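Local coordinates for protein cyclodipeptide synthase, BtCDPS (Bacillus thermoamylovorans, PDB 6ZTU) that probably builds cyclodipeptides through aminoacyl transfer, an activity that in its family generally draws on aminoacyl-tRNA substrates, at residues 34-39 with 84-89; 62-67 with 174-179; 197-202 with 224-229. All coordinates share one frame; numbering follows the deposited sequence.

How the interactions relate
All three interactions come near the hexanediol site at the C-terminal end of strands 28-32, 58-63 and 196-200, although interaction 3 extends back along its strands. Interactions 2 and 3 are buried and both touch that ligand, from opposite sides of the chain's centre, whereas interaction 1 is only partly buried and lies further out. Their chemistry differs accordingly. Interaction 3 pairs two neighbouring strands mainly through backbone hydrogen bonds, interaction 2 sets the loop that follows a strand against a helix by van der Waals packing alone, and interaction 1 pins a loop to a helix with one hydrogen bond and a phenyl ring. Residues 34-39 connect them: Pro35 packs on Ala64 and Tyr176, and Ser34 and Asn37 pack on Tyr200.

Interaction 1: residues 34-39 with 84-89; sequences SPFNSK and RKVRKE
Phe36 and Glu89 hold this contact together, one using its ring and its backbone N-H, the other the whole length of its side chain. CG of Glu89 is anti to the backbone N (chi1 178°), which sends the chain off helix 79-103 toward the loop; a bend at the next bond then brings the carboxylate to the loop backbone. There OE2 accepts from Phe36 N at 2.8 Å, with 157° at the hydrogen, and the N-H arrives from above the carboxylate plane. OE2 also forms a salt bridge with Arg92, so the loop amide and an arginine share one oxygen.

The phenyl ring slants across the same glutamate, although ring and carboxylate planes are only 20° apart, and CE1 of Phe36 comes to 3.7 Å from CB of Glu89. Farther out, the rim of the ring meets the helix edge-on: CE1 is 3.9 Å from Lys85 O, and CZ is 3.8 Å from CG2 of Val86, which lies near the ring plane, the two side chains crossing at about a right angle. Lys85 O is already engaged as the helical acceptor for Glu89 N. Pro35 CB lies over one face of the ring, offset toward the rim, and the same CB reaches CG of Glu89 at 4.1 Å. Leu72 of helix 68-74 adds apolar packing to both Phe36 and Lys85.

Phe36 itself has a left-handed helical backbone conformation, which turns the chain sharply here. Just beyond, Asn37 OD1 takes the N-H of Lys39 at 2.9 Å, forming an Asx turn before helix 42-55. This is the loop that follows strand 28-32 at the C-terminal end of the parallel strands, the edge on which Rossmann-like folds of the HUP clan carry their binding sites.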
loop_
_atom_site.group_PDB
_atom_site.type_symbol
_atom_site.label_atom_id
_atom_site.label_comp_id
_atom_site.label_asym_id
_atom_site.label_seq_id
_atom_site.Cartn_x
_atom_site.Cartn_y
_atom_site.Cartn_z
ATOM N N SER A 34 -4.991 -3.758 -0.522
ATOM C CA SER A 34 -5.852 -2.628 -0.199
ATOM C C SER A 34 -7.176 -3.125 0.373
ATOM O O SER A 34 -7.773 -4.046 -0.190
ATOM C CB SER A 34 -6.098 -1.778 -1.450
ATOM O OG SER A 34 -6.590 -0.504 -1.095
ATOM N N PRO A 35 -7.659 -2.552 1.478
ATOM C CA PRO A 35 -8.918 -3.017 2.066
ATOM C C PRO A 35 -10.137 -2.480 1.328
ATOM O O PRO A 35 -10.130 -1.375 0.783
ATOM C CB PRO A 35 -8.856 -2.461 3.495
ATOM C CG PRO A 35 -8.089 -1.182 3.343
ATOM C CD PRO A 35 -7.036 -1.490 2.285
ATOM N N PHE A 36 -11.201 -3.291 1.333
ATOM C CA PHE A 36 -12.482 -2.927 0.716
ATOM C C PHE A 36 -12.310 -2.652 -0.774
ATOM O O PHE A 36 -12.882 -1.715 -1.336
ATOM C CB PHE A 36 -13.120 -1.743 1.441
ATOM C CG PHE A 36 -12.991 -1.834 2.928
ATOM C CD1 PHE A 36 -13.524 -2.918 3.607
ATOM C CD2 PHE A 36 -12.310 -0.870 3.646
ATOM C CE1 PHE A 36 -13.397 -3.024 4.977
ATOM C CE2 PHE A 36 -12.183 -0.970 5.026
ATOM C CZ PHE A 36 -12.724 -2.052 5.686
ATOM N N ASN A 37 -11.508 -3.493 -1.414
ATOM C CA ASN A 37 -11.195 -3.384 -2.830
ATOM C C ASN A 37 -11.416 -4.758 -3.441
ATOM O O ASN A 37 -10.718 -5.710 -3.086
ATOM C CB ASN A 37 -9.750 -2.905 -3.028
ATOM C CG ASN A 37 -9.383 -2.727 -4.488
ATOM O OD1 ASN A 37 -9.871 -3.443 -5.356
ATOM N ND2 ASN A 37 -8.517 -1.765 -4.762
ATOM N N SER A 38 -12.374 -4.856 -4.368
ATOM C CA SER A 38 -12.773 -6.158 -4.896
ATOM C C SER A 38 -11.653 -6.862 -5.649
ATOM O O SER A 38 -11.722 -8.082 -5.834
ATOM C CB SER A 38 -13.988 -6.007 -5.817
ATOM O OG SER A 38 -13.877 -4.834 -6.608
ATOM N N LYS A 39 -10.633 -6.125 -6.095
ATOM C CA LYS A 39 -9.518 -6.729 -6.817
ATOM C C LYS A 39 -8.852 -7.845 -6.016
ATOM O O LYS A 39 -8.382 -8.831 -6.597
ATOM C CB LYS A 39 -8.496 -5.650 -7.164
ATOM C CG LYS A 39 -7.253 -6.147 -7.869
ATOM C CD LYS A 39 -7.355 -5.877 -9.338
ATOM C CE LYS A 39 -6.090 -6.221 -10.070
ATOM N NZ LYS A 39 -6.432 -6.272 -11.506
ATOM N N ARG A 84 -15.699 -3.249 13.094
ATOM C CA ARG A 84 -16.022 -4.644 12.801
ATOM C C ARG A 84 -15.632 -5.009 11.376
ATOM O O ARG A 84 -14.974 -6.031 11.139
ATOM C CB ARG A 84 -17.515 -4.905 13.016
ATOM C CG ARG A 84 -17.924 -5.229 14.435
ATOM C CD ARG A 84 -19.405 -5.577 14.475
ATOM N NE ARG A 84 -20.196 -4.519 15.098
ATOM C CZ ARG A 84 -21.449 -4.226 14.757
ATOM N NH1 ARG A 84 -22.050 -4.905 13.786
ATOM N NH2 ARG A 84 -22.092 -3.246 15.379
ATOM N N LYS A 85 -16.050 -4.192 10.407
ATOM C CA LYS A 85 -15.763 -4.505 9.013
ATOM C C LYS A 85 -14.264 -4.574 8.757
ATOM O O LYS A 85 -13.810 -5.432 7.998
ATOM C CB LYS A 85 -16.432 -3.484 8.095
ATOM C CG LYS A 85 -17.953 -3.522 8.171
ATOM C CD LYS A 85 -18.596 -2.571 7.186
ATOM C CE LYS A 85 -18.395 -3.039 5.750
ATOM N NZ LYS A 85 -19.206 -2.240 4.791
ATOM N N VAL A 86 -13.481 -3.716 9.417
ATOM C CA VAL A 86 -12.029 -3.765 9.266
ATOM C C VAL A 86 -11.480 -5.086 9.793
ATOM O O VAL A 86 -10.752 -5.795 9.092
ATOM C CB VAL A 86 -11.369 -2.564 9.966
ATOM C CG1 VAL A 86 -9.849 -2.722 9.977
ATOM C CG2 VAL A 86 -11.766 -1.269 9.283
ATOM N N ARG A 87 -11.820 -5.437 11.040
ATOM C CA ARG A 87 -11.320 -6.686 11.617
ATOM C C ARG A 87 -11.611 -7.875 10.708
ATOM O O ARG A 87 -10.751 -8.740 10.504
ATOM C CB ARG A 87 -11.935 -6.916 13.000
ATOM C CG ARG A 87 -11.376 -6.027 14.107
ATOM C CD ARG A 87 -11.974 -6.411 15.463
ATOM N NE ARG A 87 -12.808 -5.347 16.023
ATOM C CZ ARG A 87 -14.128 -5.430 16.169
ATOM N NH1 ARG A 87 -14.772 -6.531 15.798
ATOM N NH2 ARG A 87 -14.806 -4.412 16.683
ATOM N N LYS A 88 -12.812 -7.916 10.133
ATOM C CA LYS A 88 -13.193 -9.013 9.251
ATOM C C LYS A 88 -12.415 -8.984 7.941
ATOM O O LYS A 88 -12.008 -10.033 7.429
ATOM C CB LYS A 88 -14.693 -8.946 8.981
ATOM C CG LYS A 88 -15.206 -10.036 8.075
ATOM C CD LYS A 88 -16.207 -9.476 7.083
ATOM C CE LYS A 88 -17.360 -10.434 6.875
ATOM N NZ LYS A 88 -18.036 -10.215 5.566
ATOM N N GLU A 89 -12.226 -7.793 7.369
ATOM C CA GLU A 89 -11.487 -7.680 6.113
ATOM C C GLU A 89 -10.024 -8.070 6.295
ATOM O O GLU A 89 -9.466 -8.818 5.484
ATOM C CB GLU A 89 -11.618 -6.251 5.574
ATOM C CG GLU A 89 -10.862 -5.966 4.288
ATOM C CD GLU A 89 -11.605 -6.427 3.055
ATOM O OE1 GLU A 89 -12.549 -7.236 3.194
ATOM O OE2 GLU A 89 -11.240 -5.981 1.943
#

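Interaction 2: residues 62-67 with 174-179; sequences LLAGDE and VKYVLA. With 0RE ((2S)-hexane-1,2-diol), chain B.
The hexanediol pocket has one wall where the end of strand 58-63, running on into a loop, meets helix 167-191, and here Ala64 and Glu67 lie against Tyr176. Glu67 comes closest to the helix backbone: its CB is 3.7 Å from Tyr176 CA, and its CG is 3.7 Å from Lys175 O. The helix is kinked at this level, the amides of Lys175 and Tyr176 making no bond to the preceding turn. A bend at the second torsion of Glu67 (chi2 81°) folds the carboxylate round. Glu67 OE1 thereby settles 3.7 Å from Ala179 CB, a methyl group one helical turn further on.

Tyr176 leaves the helix with CG anti to the backbone N (chi1 177°), and this carries the ring along the loop toward the ligand. It presents its edge to the loop: Ala64 CB lies close to the ring plane, 4.0 Å from CE1, and the Glu67 carbonyl group flanks the same rim, with its O 3.7 Å from CD1. The two segments share no hydrogen bond, so the fit rests on van der Waals packing. Phe113, from the loop after strand 110-112, meets the tyrosine ring edge-to-face.

This is the C-terminal end of the parallel strands in a Rossmann-like sheet, where the chain leaves strand 58-63 and faces the helix. The aliphatic tail of hexanediol lies between the two. Its terminal C08 rests on the strand backbone, 3.4 Å from Leu63 C and 3.6 Å from Leu62 O, while C07 lies 3.5 Å from Tyr176 OH. Glu180, on the same helix as Tyr176, hydrogen-bonds the ligand, and Leu63 and Ala64 pack on Ile90 of helix 79-103.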
loop_
_atom_site.group_PDB
_atom_site.type_symbol
_atom_site.label_atom_id
_atom_site.label_comp_id
_atom_site.label_asym_id
_atom_site.label_seq_id
_atom_site.Cartn_x
_atom_site.Cartn_y
_atom_site.Cartn_z
ATOM N N LEU A 62 1.806 -6.490 3.085
ATOM C CA LEU A 62 1.372 -5.361 3.904
ATOM C C LEU A 62 -0.144 -5.231 3.828
ATOM O O LEU A 62 -0.698 -5.060 2.736
ATOM C CB LEU A 62 2.017 -4.056 3.433
ATOM C CG LEU A 62 1.709 -2.837 4.316
ATOM C CD1 LEU A 62 2.406 -2.944 5.689
ATOM C CD2 LEU A 62 2.105 -1.547 3.584
ATOM N N LEU A 63 -0.797 -5.274 4.984
ATOM C CA LEU A 63 -2.236 -5.095 5.123
ATOM C C LEU A 63 -2.538 -3.765 5.798
ATOM O O LEU A 63 -1.677 -3.144 6.418
ATOM C CB LEU A 63 -2.845 -6.232 5.950
ATOM C CG LEU A 63 -2.499 -7.654 5.528
ATOM C CD1 LEU A 63 -3.244 -8.649 6.429
ATOM C CD2 LEU A 63 -2.844 -7.882 4.070
ATOM N N ALA A 64 -3.800 -3.347 5.713
ATOM C CA ALA A 64 -4.189 -2.067 6.291
ATOM C C ALA A 64 -4.221 -2.125 7.814
ATOM O O ALA A 64 -4.640 -3.124 8.408
ATOM C CB ALA A 64 -5.560 -1.644 5.760
ATOM N N GLY A 65 -3.783 -1.032 8.433
ATOM C CA GLY A 65 -3.806 -0.864 9.870
ATOM C C GLY A 65 -5.080 -0.187 10.342
ATOM O O GLY A 65 -6.089 -0.148 9.634
ATOM N N ASP A 66 -5.005 0.384 11.553
ATOM C CA ASP A 66 -6.199 0.851 12.261
ATOM C C ASP A 66 -6.969 1.887 11.458
ATOM O O ASP A 66 -8.205 1.924 11.500
ATOM C CB ASP A 66 -5.813 1.451 13.609
ATOM C CG ASP A 66 -5.049 0.481 14.486
ATOM O OD1 ASP A 66 -5.262 -0.739 14.351
ATOM O OD2 ASP A 66 -4.253 0.950 15.322
ATOM N N GLU A 67 -6.259 2.758 10.744
ATOM C CA GLU A 67 -6.934 3.850 10.055
ATOM C C GLU A 67 -7.787 3.383 8.893
ATOM O O GLU A 67 -8.423 4.226 8.247
ATOM C CB GLU A 67 -5.904 4.872 9.558
ATOM C CG GLU A 67 -5.375 5.812 10.630
ATOM C CD GLU A 67 -4.268 5.195 11.481
ATOM O OE1 GLU A 67 -3.820 4.065 11.181
ATOM O OE2 GLU A 67 -3.845 5.841 12.460
ATOM N N VAL A 174 -7.675 11.037 5.110
ATOM C CA VAL A 174 -6.249 11.223 4.831
ATOM C C VAL A 174 -5.397 10.685 5.979
ATOM O O VAL A 174 -4.193 10.452 5.802
ATOM C CB VAL A 174 -5.934 12.702 4.508
ATOM C CG1 VAL A 174 -5.768 13.524 5.774
ATOM C CG2 VAL A 174 -4.680 12.818 3.612
ATOM N N LYS A 175 -5.990 10.449 7.153
ATOM C CA LYS A 175 -5.238 9.790 8.214
ATOM C C LYS A 175 -4.768 8.410 7.775
ATOM O O LYS A 175 -3.684 7.962 8.178
ATOM C CB LYS A 175 -6.089 9.715 9.483
ATOM C CG LYS A 175 -6.286 11.084 10.115
ATOM C CD LYS A 175 -7.325 11.055 11.216
ATOM C CE LYS A 175 -7.592 12.464 11.714
ATOM N NZ LYS A 175 -6.307 13.147 12.033
ATOM N N TYR A 176 -5.572 7.723 6.960
ATOM C CA TYR A 176 -5.162 6.460 6.355
ATOM C C TYR A 176 -3.955 6.654 5.443
ATOM O O TYR A 176 -2.972 5.901 5.508
ATOM C CB TYR A 176 -6.345 5.877 5.580
ATOM C CG TYR A 176 -6.055 4.601 4.832
ATOM C CD1 TYR A 176 -6.220 3.364 5.435
ATOM C CD2 TYR A 176 -5.645 4.632 3.511
ATOM C CE1 TYR A 176 -5.946 2.196 4.754
ATOM C CE2 TYR A 176 -5.375 3.473 2.828
ATOM C CZ TYR A 176 -5.529 2.258 3.455
ATOM O OH TYR A 176 -5.268 1.102 2.765
ATOM N N VAL A 177 -4.036 7.646 4.559
ATOM C CA VAL A 177 -2.948 7.935 3.620
ATOM C C VAL A 177 -1.653 8.202 4.375
ATOM O O VAL A 177 -0.589 7.652 4.051
ATOM C CB VAL A 177 -3.332 9.131 2.731
ATOM C CG1 VAL A 177 -2.146 9.573 1.871
ATOM C CG2 VAL A 177 -4.506 8.775 1.842
ATOM N N LEU A 178 -1.717 9.068 5.390
ATOM C CA LEU A 178 -0.497 9.444 6.091
ATOM C C LEU A 178 0.104 8.255 6.829
ATOM O O LEU A 178 1.333 8.134 6.902
ATOM C CB LEU A 178 -0.771 10.604 7.052
ATOM C CG LEU A 178 -1.339 11.864 6.377
ATOM C CD1 LEU A 178 -1.599 12.979 7.392
ATOM C CD2 LEU A 178 -0.433 12.367 5.253
ATOM N N ALA A 179 -0.739 7.360 7.367
ATOM C CA ALA A 179 -0.242 6.195 8.090
ATOM C C ALA A 179 0.397 5.156 7.170
ATOM O O ALA A 179 1.306 4.437 7.608
ATOM C CB ALA A 179 -1.383 5.542 8.884
HETATM O O01 0RE B . -2.340 1.802 -0.953
HETATM C C02 0RE B . -2.395 0.594 -1.644
HETATM C C03 0RE B . -1.198 -0.257 -1.232
HETATM O O04 0RE B . -0.056 0.179 -1.918
HETATM C C05 0RE B . -1.004 -0.129 0.274
HETATM C C06 0RE B . -2.247 -0.637 1.003
HETATM C C07 0RE B . -2.074 -0.358 2.492
HETATM C C08 0RE B . -1.947 -1.709 3.173
#

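Interaction 3: residues 197-202 with 224-229; sequences VLAYHR and GYIILK. With 0RE ((2S)-hexane-1,2-diol), chain B.
Leu198 and Tyr200 each use both backbone groups to bind the strand alongside. Leu198 N donates to Gly224 O at 3.0 Å and its O accepts from Ile226 N; Tyr200 N donates to Ile226 O and its O accepts from Leu228 N at 2.8 Å. CA-H...O contacts run between these bonds, as from Val197 CA to Gly224 O. Past the end of the regular pairing, a water donates to both His201 O and Leu228 O and so carries the link one step further.

One polar side chain joins in. The hydroxyl of Tyr225 donates to Arg202 O at 2.7 Å, nearly in line with the carbonyl bond (164°) and near the plane of its own ring. This ties the turn after strand 196-200 to the neighbouring strand.

Apolar packing occupies both faces of the sheet. On the face of Val197 and Ala199, CG1 of Ile226 lies between its backbone N and carbonyl carbon (chi1 60°), which puts it 3.6 Å from Ala199 CB; with the next bond extended, CD1 of Ile226 lies 3.9 Å from Val197 CG2. On the other face Tyr200 and Tyr225 run side by side, pointing the same way, with Tyr225 OH 3.4 Å from Tyr200 CB.

The Tyr200 ring is sandwiched: ND1 of His201 sits over the centre of one face, and hexanediol C02 lies across the opposite face, offset toward the rim, 3.5 Å from CE1. Phe184 of helix 167-191 packs on Leu198 and Tyr225. Strands 196-200 and 223-229, inclined at 23°, are adjacent parallel strands joined through helix 205-211, the beta-alpha-beta crossover on which Rossmann-like folds are built, with the ligand site at the C-terminal end of strand 196-200.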
loop_
_atom_site.group_PDB
_atom_site.type_symbol
_atom_site.label_atom_id
_atom_site.label_comp_id
_atom_site.label_asym_id
_atom_site.label_seq_id
_atom_site.Cartn_x
_atom_site.Cartn_y
_atom_site.Cartn_z
ATOM N N VAL A 197 10.909 -3.174 -3.294
ATOM C CA VAL A 197 9.887 -2.470 -4.063
ATOM C C VAL A 197 8.538 -2.756 -3.416
ATOM O O VAL A 197 8.219 -3.912 -3.123
ATOM C CB VAL A 197 9.860 -2.865 -5.554
ATOM C CG1 VAL A 197 11.030 -2.240 -6.306
ATOM C CG2 VAL A 197 9.861 -4.373 -5.739
ATOM N N LEU A 198 7.747 -1.704 -3.205
ATOM C CA LEU A 198 6.327 -1.874 -2.924
ATOM C C LEU A 198 5.600 -2.089 -4.245
ATOM O O LEU A 198 5.868 -1.383 -5.220
ATOM C CB LEU A 198 5.781 -0.640 -2.206
ATOM C CG LEU A 198 4.263 -0.515 -2.034
ATOM C CD1 LEU A 198 3.758 -1.620 -1.099
ATOM C CD2 LEU A 198 3.925 0.870 -1.479
ATOM N N ALA A 199 4.706 -3.080 -4.293
ATOM C CA ALA A 199 4.072 -3.480 -5.547
ATOM C C ALA A 199 2.564 -3.341 -5.444
ATOM O O ALA A 199 1.955 -3.800 -4.477
ATOM C CB ALA A 199 4.435 -4.922 -5.921
ATOM N N TYR A 200 1.966 -2.733 -6.461
ATOM C CA TYR A 200 0.542 -2.454 -6.472
ATOM C C TYR A 200 0.116 -2.397 -7.929
ATOM O O TYR A 200 0.953 -2.357 -8.826
ATOM C CB TYR A 200 0.229 -1.149 -5.737
ATOM C CG TYR A 200 -1.221 -0.974 -5.370
ATOM C CD1 TYR A 200 -1.840 -1.843 -4.487
ATOM C CD2 TYR A 200 -1.963 0.080 -5.894
ATOM C CE1 TYR A 200 -3.173 -1.685 -4.151
ATOM C CE2 TYR A 200 -3.291 0.250 -5.560
ATOM C CZ TYR A 200 -3.890 -0.632 -4.684
ATOM O OH TYR A 200 -5.219 -0.463 -4.346
ATOM N N HIS A 201 -1.193 -2.415 -8.172
ATOM C CA HIS A 201 -1.678 -2.525 -9.547
ATOM C C HIS A 201 -2.087 -1.186 -10.152
ATOM O O HIS A 201 -2.585 -1.152 -11.287
ATOM C CB HIS A 201 -2.848 -3.507 -9.610
ATOM C CG HIS A 201 -4.021 -3.070 -8.802
ATOM N ND1 HIS A 201 -4.048 -3.173 -7.428
ATOM C CD2 HIS A 201 -5.190 -2.491 -9.163
ATOM C CE1 HIS A 201 -5.199 -2.700 -6.980
ATOM N NE2 HIS A 201 -5.907 -2.279 -8.012
ATOM N N ARG A 202 -1.882 -0.087 -9.442
ATOM C CA ARG A 202 -2.219 1.219 -9.971
ATOM C C ARG A 202 -1.021 2.141 -9.851
ATOM O O ARG A 202 -0.182 1.969 -8.962
ATOM C CB ARG A 202 -3.430 1.809 -9.233
ATOM C CG ARG A 202 -4.708 0.975 -9.399
ATOM C CD ARG A 202 -5.525 1.338 -10.652
ATOM N NE ARG A 202 -5.616 2.788 -10.879
ATOM C CZ ARG A 202 -5.383 3.384 -12.048
ATOM N NH1 ARG A 202 -5.030 2.662 -13.113
ATOM N NH2 ARG A 202 -5.495 4.701 -12.154
ATOM N N GLY A 224 11.847 1.325 -3.918
ATOM C CA GLY A 224 11.221 1.504 -5.212
ATOM C C GLY A 224 9.731 1.223 -5.149
ATOM O O GLY A 224 9.201 0.739 -4.145
ATOM N N TYR A 225 9.056 1.527 -6.258
ATOM C CA TYR A 225 7.631 1.276 -6.429
ATOM C C TYR A 225 7.422 0.668 -7.802
ATOM O O TYR A 225 7.979 1.171 -8.782
ATOM C CB TYR A 225 6.826 2.580 -6.312
ATOM C CG TYR A 225 5.319 2.405 -6.409
ATOM C CD1 TYR A 225 4.550 2.229 -5.263
ATOM C CD2 TYR A 225 4.662 2.434 -7.649
ATOM C CE1 TYR A 225 3.159 2.071 -5.346
ATOM C CE2 TYR A 225 3.266 2.279 -7.736
ATOM C CZ TYR A 225 2.528 2.113 -6.579
ATOM O OH TYR A 225 1.146 1.962 -6.651
ATOM N N ILE A 226 6.634 -0.400 -7.888
ATOM C CA ILE A 226 6.340 -1.006 -9.185
ATOM C C ILE A 226 4.845 -1.191 -9.351
ATOM O O ILE A 226 4.129 -1.521 -8.401
ATOM C CB ILE A 226 7.071 -2.353 -9.399
ATOM C CG1 ILE A 226 6.679 -3.390 -8.334
ATOM C CG2 ILE A 226 8.575 -2.134 -9.480
ATOM C CD1 ILE A 226 7.280 -4.741 -8.583
ATOM N N ILE A 227 4.381 -1.009 -10.585
ATOM C CA ILE A 227 3.019 -1.332 -10.977
ATOM C C ILE A 227 3.013 -2.741 -11.545
ATOM O O ILE A 227 3.817 -3.064 -12.427
ATOM C CB ILE A 227 2.491 -0.336 -12.025
ATOM C CG1 ILE A 227 2.508 1.092 -11.499
ATOM C CG2 ILE A 227 1.080 -0.737 -12.474
ATOM C CD1 ILE A 227 2.392 2.123 -12.628
ATOM N N LEU A 228 2.115 -3.577 -11.042
ATOM C CA LEU A 228 1.923 -4.924 -11.559
ATOM C C LEU A 228 0.752 -4.911 -12.530
ATOM O O LEU A 228 -0.385 -4.626 -12.136
ATOM C CB LEU A 228 1.654 -5.913 -10.430
ATOM C CG LEU A 228 2.687 -5.934 -9.311
ATOM C CD1 LEU A 228 2.259 -6.962 -8.279
ATOM C CD2 LEU A 228 4.060 -6.249 -9.878
ATOM N N LYS A 229 1.026 -5.234 -13.789
ATOM C CA LYS A 229 -0.021 -5.377 -14.787
ATOM C C LYS A 229 -0.135 -6.838 -15.198
ATOM O O LYS A 229 0.838 -7.588 -15.137
ATOM C CB LYS A 229 0.277 -4.513 -16.016
ATOM C CG LYS A 229 0.392 -3.021 -15.710
ATOM C CD LYS A 229 0.369 -2.190 -16.995
ATOM C CE LYS A 229 -0.766 -2.633 -17.922
ATOM N NZ LYS A 229 -0.882 -1.787 -19.166
HETATM O O01 0RE B . -2.340 1.802 -0.953
HETATM C C02 0RE B . -2.395 0.594 -1.644
HETATM C C03 0RE B . -1.198 -0.257 -1.232
HETATM O O04 0RE B . -0.056 0.179 -1.918
HETATM C C05 0RE B . -1.004 -0.129 0.274
HETATM C C06 0RE B . -2.247 -0.637 1.003
HETATM C C07 0RE B . -2.074 -0.358 2.492
HETATM C C08 0RE B . -1.947 -1.709 3.173
HETATM O O HOH W 1 -2.737 -3.003 -13.349
#